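Local structure of tubulin-like protein CetZ2 (Haloferax volcanii, 4B45) at residues Leu15-Gln20 / Gln45-Glu50; Gly226-Glu231 / Arg248-Thr253. The protein binds GTP as a GTPase of the tubulin/FtsZ superfamily and takes part in the control of cell shape in a halophilic archaeon. One frame throughout, in Å; residues are numbered along the deposited sequence.

Interaction 1 (Leu15-Gln20 / Gln45-Glu50); sequences LASALQ and QSLPVE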
ATOM      1  N   LEU A  15      -9.265   3.936   1.633  1.00 47.42           N
ATOM      2  CA  LEU A  15      -7.987   3.903   0.934  1.00 46.32           C
ATOM      3  C   LEU A  15      -8.163   3.326  -0.469  1.00 42.22           C
ATOM      4  O   LEU A  15      -7.605   3.848  -1.430  1.00 46.27           O
ATOM      5  CB  LEU A  15      -6.942   3.119   1.737  1.00 45.35           C
ATOM      6  CG  LEU A  15      -5.529   3.006   1.146  1.00 48.44           C
ATOM      7  CD1 LEU A  15      -4.997   4.378   0.777  1.00 43.47           C
ATOM      8  CD2 LEU A  15      -4.600   2.314   2.133  1.00 39.17           C
ATOM      9  N   ALA A  16      -8.947   2.260  -0.593  1.00 45.96           N
ATOM     10  CA  ALA A  16      -9.239   1.695  -1.915  1.00 49.06           C
ATOM     11  C   ALA A  16      -9.905   2.702  -2.860  1.00 46.94           C
ATOM     12  O   ALA A  16      -9.609   2.726  -4.050  1.00 49.48           O
ATOM     13  CB  ALA A  16     -10.082   0.433  -1.801  1.00 51.00           C
ATOM     14  N   SER A  17     -10.793   3.534  -2.331  1.00 38.81           N
ATOM     15  CA  SER A  17     -11.402   4.604  -3.127  1.00 43.34           C
ATOM     16  C   SER A  17     -10.386   5.650  -3.577  1.00 47.82           C
ATOM     17  O   SER A  17     -10.442   6.122  -4.713  1.00 46.48           O
ATOM     18  CB  SER A  17     -12.518   5.304  -2.346  1.00 43.55           C
ATOM     19  OG  SER A  17     -13.597   4.419  -2.093  1.00 58.42           O
ATOM     20  N   ALA A  18      -9.481   6.034  -2.678  1.00 45.25           N
ATOM     21  CA  ALA A  18      -8.490   7.061  -2.990  1.00 43.06           C
ATOM     22  C   ALA A  18      -7.546   6.581  -4.100  1.00 42.00           C
ATOM     23  O   ALA A  18      -7.256   7.313  -5.040  1.00 42.59           O
ATOM     24  CB  ALA A  18      -7.711   7.435  -1.749  1.00 39.61           C
ATOM     25  N   LEU A  19      -7.100   5.334  -3.994  1.00 47.47           N
ATOM     26  CA  LEU A  19      -6.240   4.725  -5.011  1.00 44.40           C
ATOM     27  C   LEU A  19      -6.935   4.669  -6.371  1.00 48.76           C
ATOM     28  O   LEU A  19      -6.346   5.038  -7.385  1.00 45.83           O
ATOM     29  CB  LEU A  19      -5.802   3.327  -4.562  1.00 46.86           C
ATOM     30  CG  LEU A  19      -4.747   2.579  -5.380  1.00 56.04           C
ATOM     31  CD1 LEU A  19      -3.547   3.476  -5.661  1.00 61.69           C
ATOM     32  CD2 LEU A  19      -4.302   1.322  -4.642  1.00 51.63           C
ATOM     33  N   GLN A  20      -8.193   4.224  -6.398  1.00 44.50           N
ATOM     34  CA  GLN A  20      -8.928   4.161  -7.655  1.00 43.58           C
ATOM     35  C   GLN A  20      -9.132   5.555  -8.224  1.00 41.08           C
ATOM     36  O   GLN A  20      -9.057   5.765  -9.435  1.00 43.53           O
ATOM     37  CB  GLN A  20     -10.289   3.496  -7.455  1.00 51.71           C
ATOM     38  CG  GLN A  20     -11.152   3.496  -8.705  1.00 60.16           C
ATOM     39  CD  GLN A  20     -12.628   3.378  -8.381  1.00 72.98           C
ATOM     40  OE1 GLN A  20     -13.225   2.307  -8.521  1.00 73.78           O
ATOM     41  NE2 GLN A  20     -13.228   4.484  -7.943  1.00 76.01           N
ATOM     42  N   GLN A  45     -22.176   3.552   1.997  1.00 49.29           N
ATOM     43  CA  GLN A  45     -23.047   4.441   1.235  1.00 56.87           C
ATOM     44  C   GLN A  45     -22.325   5.664   0.680  1.00 64.39           C
ATOM     45  O   GLN A  45     -22.758   6.245  -0.316  1.00 70.96           O
ATOM     46  CB  GLN A  45     -24.272   4.844   2.062  1.00 53.37           C
ATOM     47  CG  GLN A  45     -25.191   3.667   2.357  1.00 62.35           C
ATOM     48  CD  GLN A  45     -26.440   4.066   3.117  1.00 73.72           C
ATOM     49  OE1 GLN A  45     -26.399   4.280   4.331  1.00 76.72           O
ATOM     50  NE2 GLN A  45     -27.562   4.169   2.406  1.00 73.99           N
ATOM     51  N   SER A  46     -21.211   6.034   1.303  1.00 61.90           N
ATOM     52  CA  SER A  46     -20.495   7.244   0.919  1.00 64.32           C
ATOM     53  C   SER A  46     -19.465   6.998  -0.177  1.00 67.67           C
ATOM     54  O   SER A  46     -19.030   7.933  -0.855  1.00 69.97           O
ATOM     55  CB  SER A  46     -19.815   7.852   2.144  1.00 70.41           C
ATOM     56  OG  SER A  46     -19.089   6.862   2.847  1.00 73.14           O
ATOM     57  N   LEU A  47     -19.082   5.737  -0.354  1.00 65.05           N
ATOM     58  CA  LEU A  47     -18.024   5.381  -1.294  1.00 59.17           C
ATOM     59  C   LEU A  47     -18.487   5.338  -2.749  1.00 57.40           C
ATOM     60  O   LEU A  47     -19.613   4.931  -3.038  1.00 58.38           O
ATOM     61  CB  LEU A  47     -17.410   4.037  -0.906  1.00 58.76           C
ATOM     62  CG  LEU A  47     -16.824   3.966   0.499  1.00 51.65           C
ATOM     63  CD1 LEU A  47     -16.338   2.565   0.786  1.00 46.09           C
ATOM     64  CD2 LEU A  47     -15.685   4.962   0.643  1.00 53.90           C
ATOM     65  N   PRO A  48     -17.610   5.762  -3.670  1.00 51.02           N
ATOM     66  CA  PRO A  48     -17.897   5.795  -5.108  1.00 59.59           C
ATOM     67  C   PRO A  48     -17.522   4.496  -5.825  1.00 62.19           C
ATOM     68  O   PRO A  48     -17.534   4.458  -7.050  1.00 70.70           O
ATOM     69  CB  PRO A  48     -16.999   6.931  -5.601  1.00 55.32           C
ATOM     70  CG  PRO A  48     -15.822   6.856  -4.709  1.00 53.32           C
ATOM     71  CD  PRO A  48     -16.335   6.433  -3.357  1.00 48.75           C
ATOM     72  N   VAL A  49     -17.182   3.456  -5.072  1.00 55.79           N
ATOM     73  CA  VAL A  49     -16.863   2.163  -5.658  1.00 48.65           C
ATOM     74  C   VAL A  49     -18.024   1.202  -5.421  1.00 56.51           C
ATOM     75  O   VAL A  49     -18.930   1.491  -4.627  1.00 55.76           O
ATOM     76  CB  VAL A  49     -15.584   1.563  -5.045  1.00 46.96           C
ATOM     77  CG1 VAL A  49     -14.410   2.535  -5.204  1.00 46.31           C
ATOM     78  CG2 VAL A  49     -15.814   1.221  -3.570  1.00 45.26           C
ATOM     79  N   GLU A  50     -18.011   0.074  -6.123  1.00 54.55           N
ATOM     80  CA  GLU A  50     -18.972  -0.989  -5.867  1.00 58.31           C
ATOM     81  C   GLU A  50     -18.849  -1.421  -4.411  1.00 51.18           C
ATOM     82  O   GLU A  50     -17.738  -1.544  -3.887  1.00 48.37           O
ATOM     83  CB  GLU A  50     -18.717  -2.180  -6.798  1.00 68.52           C
ATOM     84  CG  GLU A  50     -19.584  -3.402  -6.518  1.00 85.34           C
ATOM     85  CD  GLU A  50     -21.067  -3.143  -6.748  1.00104.17           C
ATOM     86  OE1 GLU A  50     -21.397  -2.357  -7.665  1.00111.49           O
ATOM     87  OE2 GLU A  50     -21.904  -3.729  -6.019  1.00108.24           O
TER
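Ser17, Val49 and Gln20 carry this junction, in which one side of helix 9-26 receives the loop that leads from helix 41-45 into strand 50-53. Across the contact the serine hydroxyl meets only carbon: OG sits 3.5 Å from CD2 of Leu47, 3.6 Å from CD of Pro48 and 3.7 Å from CG1 of Val49. Its polar need is met within the helix. With OG anti to the carbonyl carbon and beside the backbone N (chi1 -65°), the hydroxyl is hydrogen-bonded to the carbonyl oxygen of Gly13, one turn back in the same helix and itself a GTP-binding residue. Gln20 reaches the same valine by another route. Its CG is anti to the backbone N (chi1 175°), the chain runs on extended, and the carboxamide ends beside Val49, whose CG1 lies 3.5 Å from OE1 and 3.6 Å from NE2 of the glutamine. The glutamine chain and the valine pass alongside, pointing opposite ways. Val49 also packs on Ala34 and Ala36 of strand 31-38, so it lies between helix 9-26 and that strand in the Rossmann-like GTPase domain. Since the polar ends of Ser17 and Gln20 meet methyl and methylene carbons and make no directed bond to the loop, the contact between the two segments rests on van der Waals fit.

Interaction 2 (Gly226-Glu231 / Arg248-Thr253); sequences GYASAE and RRAVLT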
ATOM      1  N   GLY A 226       8.778   3.538  -0.543  1.00 40.25           N
ATOM      2  CA  GLY A 226       9.356   4.841  -0.297  1.00 34.14           C
ATOM      3  C   GLY A 226       9.130   5.814  -1.436  1.00 40.06           C
ATOM      4  O   GLY A 226       9.116   5.428  -2.610  1.00 43.71           O
ATOM      5  N   TYR A 227       8.971   7.088  -1.092  1.00 40.90           N
ATOM      6  CA  TYR A 227       8.818   8.127  -2.101  1.00 40.53           C
ATOM      7  C   TYR A 227       9.471   9.451  -1.679  1.00 48.41           C
ATOM      8  O   TYR A 227       9.372   9.870  -0.516  1.00 43.19           O
ATOM      9  CB  TYR A 227       7.340   8.328  -2.425  1.00 44.19           C
ATOM     10  CG  TYR A 227       7.060   9.442  -3.408  1.00 45.95           C
ATOM     11  CD1 TYR A 227       7.170   9.231  -4.770  1.00 45.40           C
ATOM     12  CD2 TYR A 227       6.678  10.708  -2.966  1.00 49.95           C
ATOM     13  CE1 TYR A 227       6.913  10.251  -5.674  1.00 50.26           C
ATOM     14  CE2 TYR A 227       6.425  11.733  -3.858  1.00 45.59           C
ATOM     15  CZ  TYR A 227       6.548  11.498  -5.211  1.00 46.70           C
ATOM     16  OH  TYR A 227       6.284  12.510  -6.107  1.00 51.49           O
ATOM     17  N   ALA A 228      10.164  10.087  -2.623  1.00 49.54           N
ATOM     18  CA  ALA A 228      10.646  11.461  -2.445  1.00 52.09           C
ATOM     19  C   ALA A 228      10.865  12.120  -3.800  1.00 51.95           C
ATOM     20  O   ALA A 228      11.163  11.437  -4.785  1.00 49.32           O
ATOM     21  CB  ALA A 228      11.929  11.501  -1.613  1.00 43.67           C
ATOM     22  N   SER A 229      10.719  13.443  -3.855  1.00 51.90           N
ATOM     23  CA  SER A 229      10.860  14.164  -5.124  1.00 49.05           C
ATOM     24  C   SER A 229      11.653  15.459  -4.999  1.00 51.84           C
ATOM     25  O   SER A 229      11.868  15.980  -3.905  1.00 49.53           O
ATOM     26  CB  SER A 229       9.495  14.461  -5.744  1.00 51.77           C
ATOM     27  OG  SER A 229       8.845  15.513  -5.051  1.00 52.96           O
ATOM     28  N   ALA A 230      12.080  15.976  -6.143  1.00 53.27           N
ATOM     29  CA  ALA A 230      12.898  17.181  -6.184  1.00 51.39           C
ATOM     30  C   ALA A 230      12.676  17.872  -7.508  1.00 51.84           C
ATOM     31  O   ALA A 230      12.348  17.226  -8.509  1.00 49.94           O
ATOM     32  CB  ALA A 230      14.348  16.824  -6.045  1.00 42.63           C
ATOM     33  N   GLU A 231      12.869  19.183  -7.522  1.00 46.77           N
ATOM     34  CA  GLU A 231      12.784  19.920  -8.768  1.00 56.22           C
ATOM     35  C   GLU A 231      13.844  19.384  -9.723  1.00 56.00           C
ATOM     36  O   GLU A 231      14.952  19.045  -9.299  1.00 50.16           O
ATOM     37  CB  GLU A 231      12.985  21.414  -8.535  1.00 63.16           C
ATOM     38  CG  GLU A 231      13.018  22.212  -9.825  1.00 79.52           C
ATOM     39  CD  GLU A 231      13.487  23.639  -9.630  1.00 94.60           C
ATOM     40  OE1 GLU A 231      13.270  24.199  -8.530  1.00 99.72           O
ATOM     41  OE2 GLU A 231      14.075  24.196 -10.586  1.00 97.68           O
ATOM     42  N   ARG A 248      17.973   8.374  -1.488  1.00 41.81           N
ATOM     43  CA  ARG A 248      18.256   8.271  -0.048  1.00 50.20           C
ATOM     44  C   ARG A 248      17.044   8.601   0.823  1.00 46.28           C
ATOM     45  O   ARG A 248      16.755   7.895   1.797  1.00 42.81           O
ATOM     46  CB  ARG A 248      19.415   9.178   0.378  1.00 49.01           C
ATOM     47  CG  ARG A 248      20.782   8.795  -0.190  1.00 60.74           C
ATOM     48  CD  ARG A 248      21.899   9.562   0.540  1.00 70.26           C
ATOM     49  NE  ARG A 248      23.093   9.720  -0.284  1.00 75.50           N
ATOM     50  CZ  ARG A 248      23.376  10.817  -0.981  1.00 79.40           C
ATOM     51  NH1 ARG A 248      22.554  11.861  -0.945  1.00 78.06           N
ATOM     52  NH2 ARG A 248      24.486  10.874  -1.706  1.00 80.81           N
ATOM     53  N   ARG A 249      16.351   9.686   0.494  1.00 44.41           N
ATOM     54  CA  ARG A 249      15.203  10.085   1.298  1.00 50.86           C
ATOM     55  C   ARG A 249      14.092   9.052   1.214  1.00 48.36           C
ATOM     56  O   ARG A 249      13.482   8.725   2.229  1.00 50.60           O
ATOM     57  CB  ARG A 249      14.683  11.465   0.892  1.00 61.59           C
ATOM     58  CG  ARG A 249      15.574  12.612   1.354  1.00 71.75           C
ATOM     59  CD  ARG A 249      14.772  13.879   1.517  1.00 78.58           C
ATOM     60  NE  ARG A 249      13.831  14.075   0.419  1.00 87.06           N
ATOM     61  CZ  ARG A 249      14.103  14.761  -0.688  1.00 93.00           C
ATOM     62  NH1 ARG A 249      15.298  15.318  -0.850  1.00 97.42           N
ATOM     63  NH2 ARG A 249      13.178  14.890  -1.632  1.00 89.28           N
ATOM     64  N   ALA A 250      13.852   8.532   0.007  1.00 45.26           N
ATOM     65  CA  ALA A 250      12.802   7.543  -0.218  1.00 48.06           C
ATOM     66  C   ALA A 250      13.024   6.314   0.657  1.00 46.44           C
ATOM     67  O   ALA A 250      12.085   5.775   1.242  1.00 55.38           O
ATOM     68  CB  ALA A 250      12.732   7.150  -1.697  1.00 44.55           C
ATOM     69  N   VAL A 251      14.280   5.899   0.761  1.00 43.73           N
ATOM     70  CA  VAL A 251      14.658   4.737   1.564  1.00 48.81           C
ATOM     71  C   VAL A 251      14.719   5.036   3.067  1.00 52.12           C
ATOM     72  O   VAL A 251      14.372   4.190   3.879  1.00 58.49           O
ATOM     73  CB  VAL A 251      16.028   4.186   1.111  1.00 49.96           C
ATOM     74  CG1 VAL A 251      16.467   3.025   1.990  1.00 53.01           C
ATOM     75  CG2 VAL A 251      15.987   3.783  -0.375  1.00 47.23           C
ATOM     76  N   LEU A 252      15.157   6.237   3.441  1.00 62.42           N
ATOM     77  CA  LEU A 252      15.399   6.539   4.859  1.00 58.31           C
ATOM     78  C   LEU A 252      14.285   7.330   5.560  1.00 61.25           C
ATOM     79  O   LEU A 252      13.915   6.997   6.689  1.00 68.81           O
ATOM     80  CB  LEU A 252      16.753   7.223   5.053  1.00 48.31           C
ATOM     81  CG  LEU A 252      17.974   6.456   4.521  1.00 57.44           C
ATOM     82  CD1 LEU A 252      19.207   7.346   4.511  1.00 56.92           C
ATOM     83  CD2 LEU A 252      18.256   5.176   5.314  1.00 57.19           C
ATOM     84  N   THR A 253      13.746   8.363   4.913  1.00 60.59           N
ATOM     85  CA  THR A 253      12.665   9.135   5.533  1.00 63.25           C
ATOM     86  C   THR A 253      11.288   8.959   4.895  1.00 61.36           C
ATOM     87  O   THR A 253      10.272   9.099   5.570  1.00 67.91           O
ATOM     88  CB  THR A 253      12.965  10.660   5.595  1.00 69.99           C
ATOM     89  OG1 THR A 253      12.904  11.235   4.284  1.00 73.59           O
ATOM     90  CG2 THR A 253      14.317  10.920   6.189  1.00 69.29           C
TER
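Arg249 folds its side chain over Ala228, joining helix 240-252 to strand 222-231. Its CG stands anti to the carbonyl carbon, and a bend at chi3 (-43°) turns NE out of an extended path, the guanidinium following over Ala228. The methyl of Ala228 is touched at both ends of the arginine, 3.7 Å from CB and 3.6 Å from NH2 of Arg249. NH2 of Arg249 also meets the carbonyl O of Ser229 at 2.8 Å, near the guanidinium plane and at its edge, but the N-H...O angle of 123° makes this a weak hydrogen bond. An alanine in place of Arg249 would probably uncover part of the Ala228 methyl and leave the Ser229 carbonyl without this donor. Helix 240-252, the next helix after strand 222-231, packs back on that strand, which pairs with strand 309-319 in the mixed sheet; the two short segments run roughly antiparallel, their axes approaching to 6.0 Å at 148°. The small Ala250 lies against the strand backbone: its CB is 3.8 Å from the N of Tyr227. A CA-H...O contact of 3.3 Å joins Gly226 CA to Ala250 O. Tyr227 and Ser229 point away from the helix; Tyr227 packs on helix 175-196, while Ser229 OG is hydrogen-bonded to Arg309. Near the helix end, Thr253 OG1 returns 3.3 Å to the carbonyl O of Arg249, which also accepts from the Thr253 amide.

In the fold
Two packing problems of one chain are solved differently here. Interaction 1 belongs to the GTPase domain and is partly buried, close to the nucleotide; interaction 2 lies in the C-terminal domain, is buried, and is remote from the annotated sites. They share no helix or strand, and their centres are 28 Å apart with about 12 Å between nearest atoms, although strands 50-53 and 222-231 belong to the same extended mixed sheet. The loop against a helix in interaction 1 is fitted by branched and ring carbons around polar side chains, whereas interaction 2 brings helix and strand together through small residues, with a charged chain at its margin.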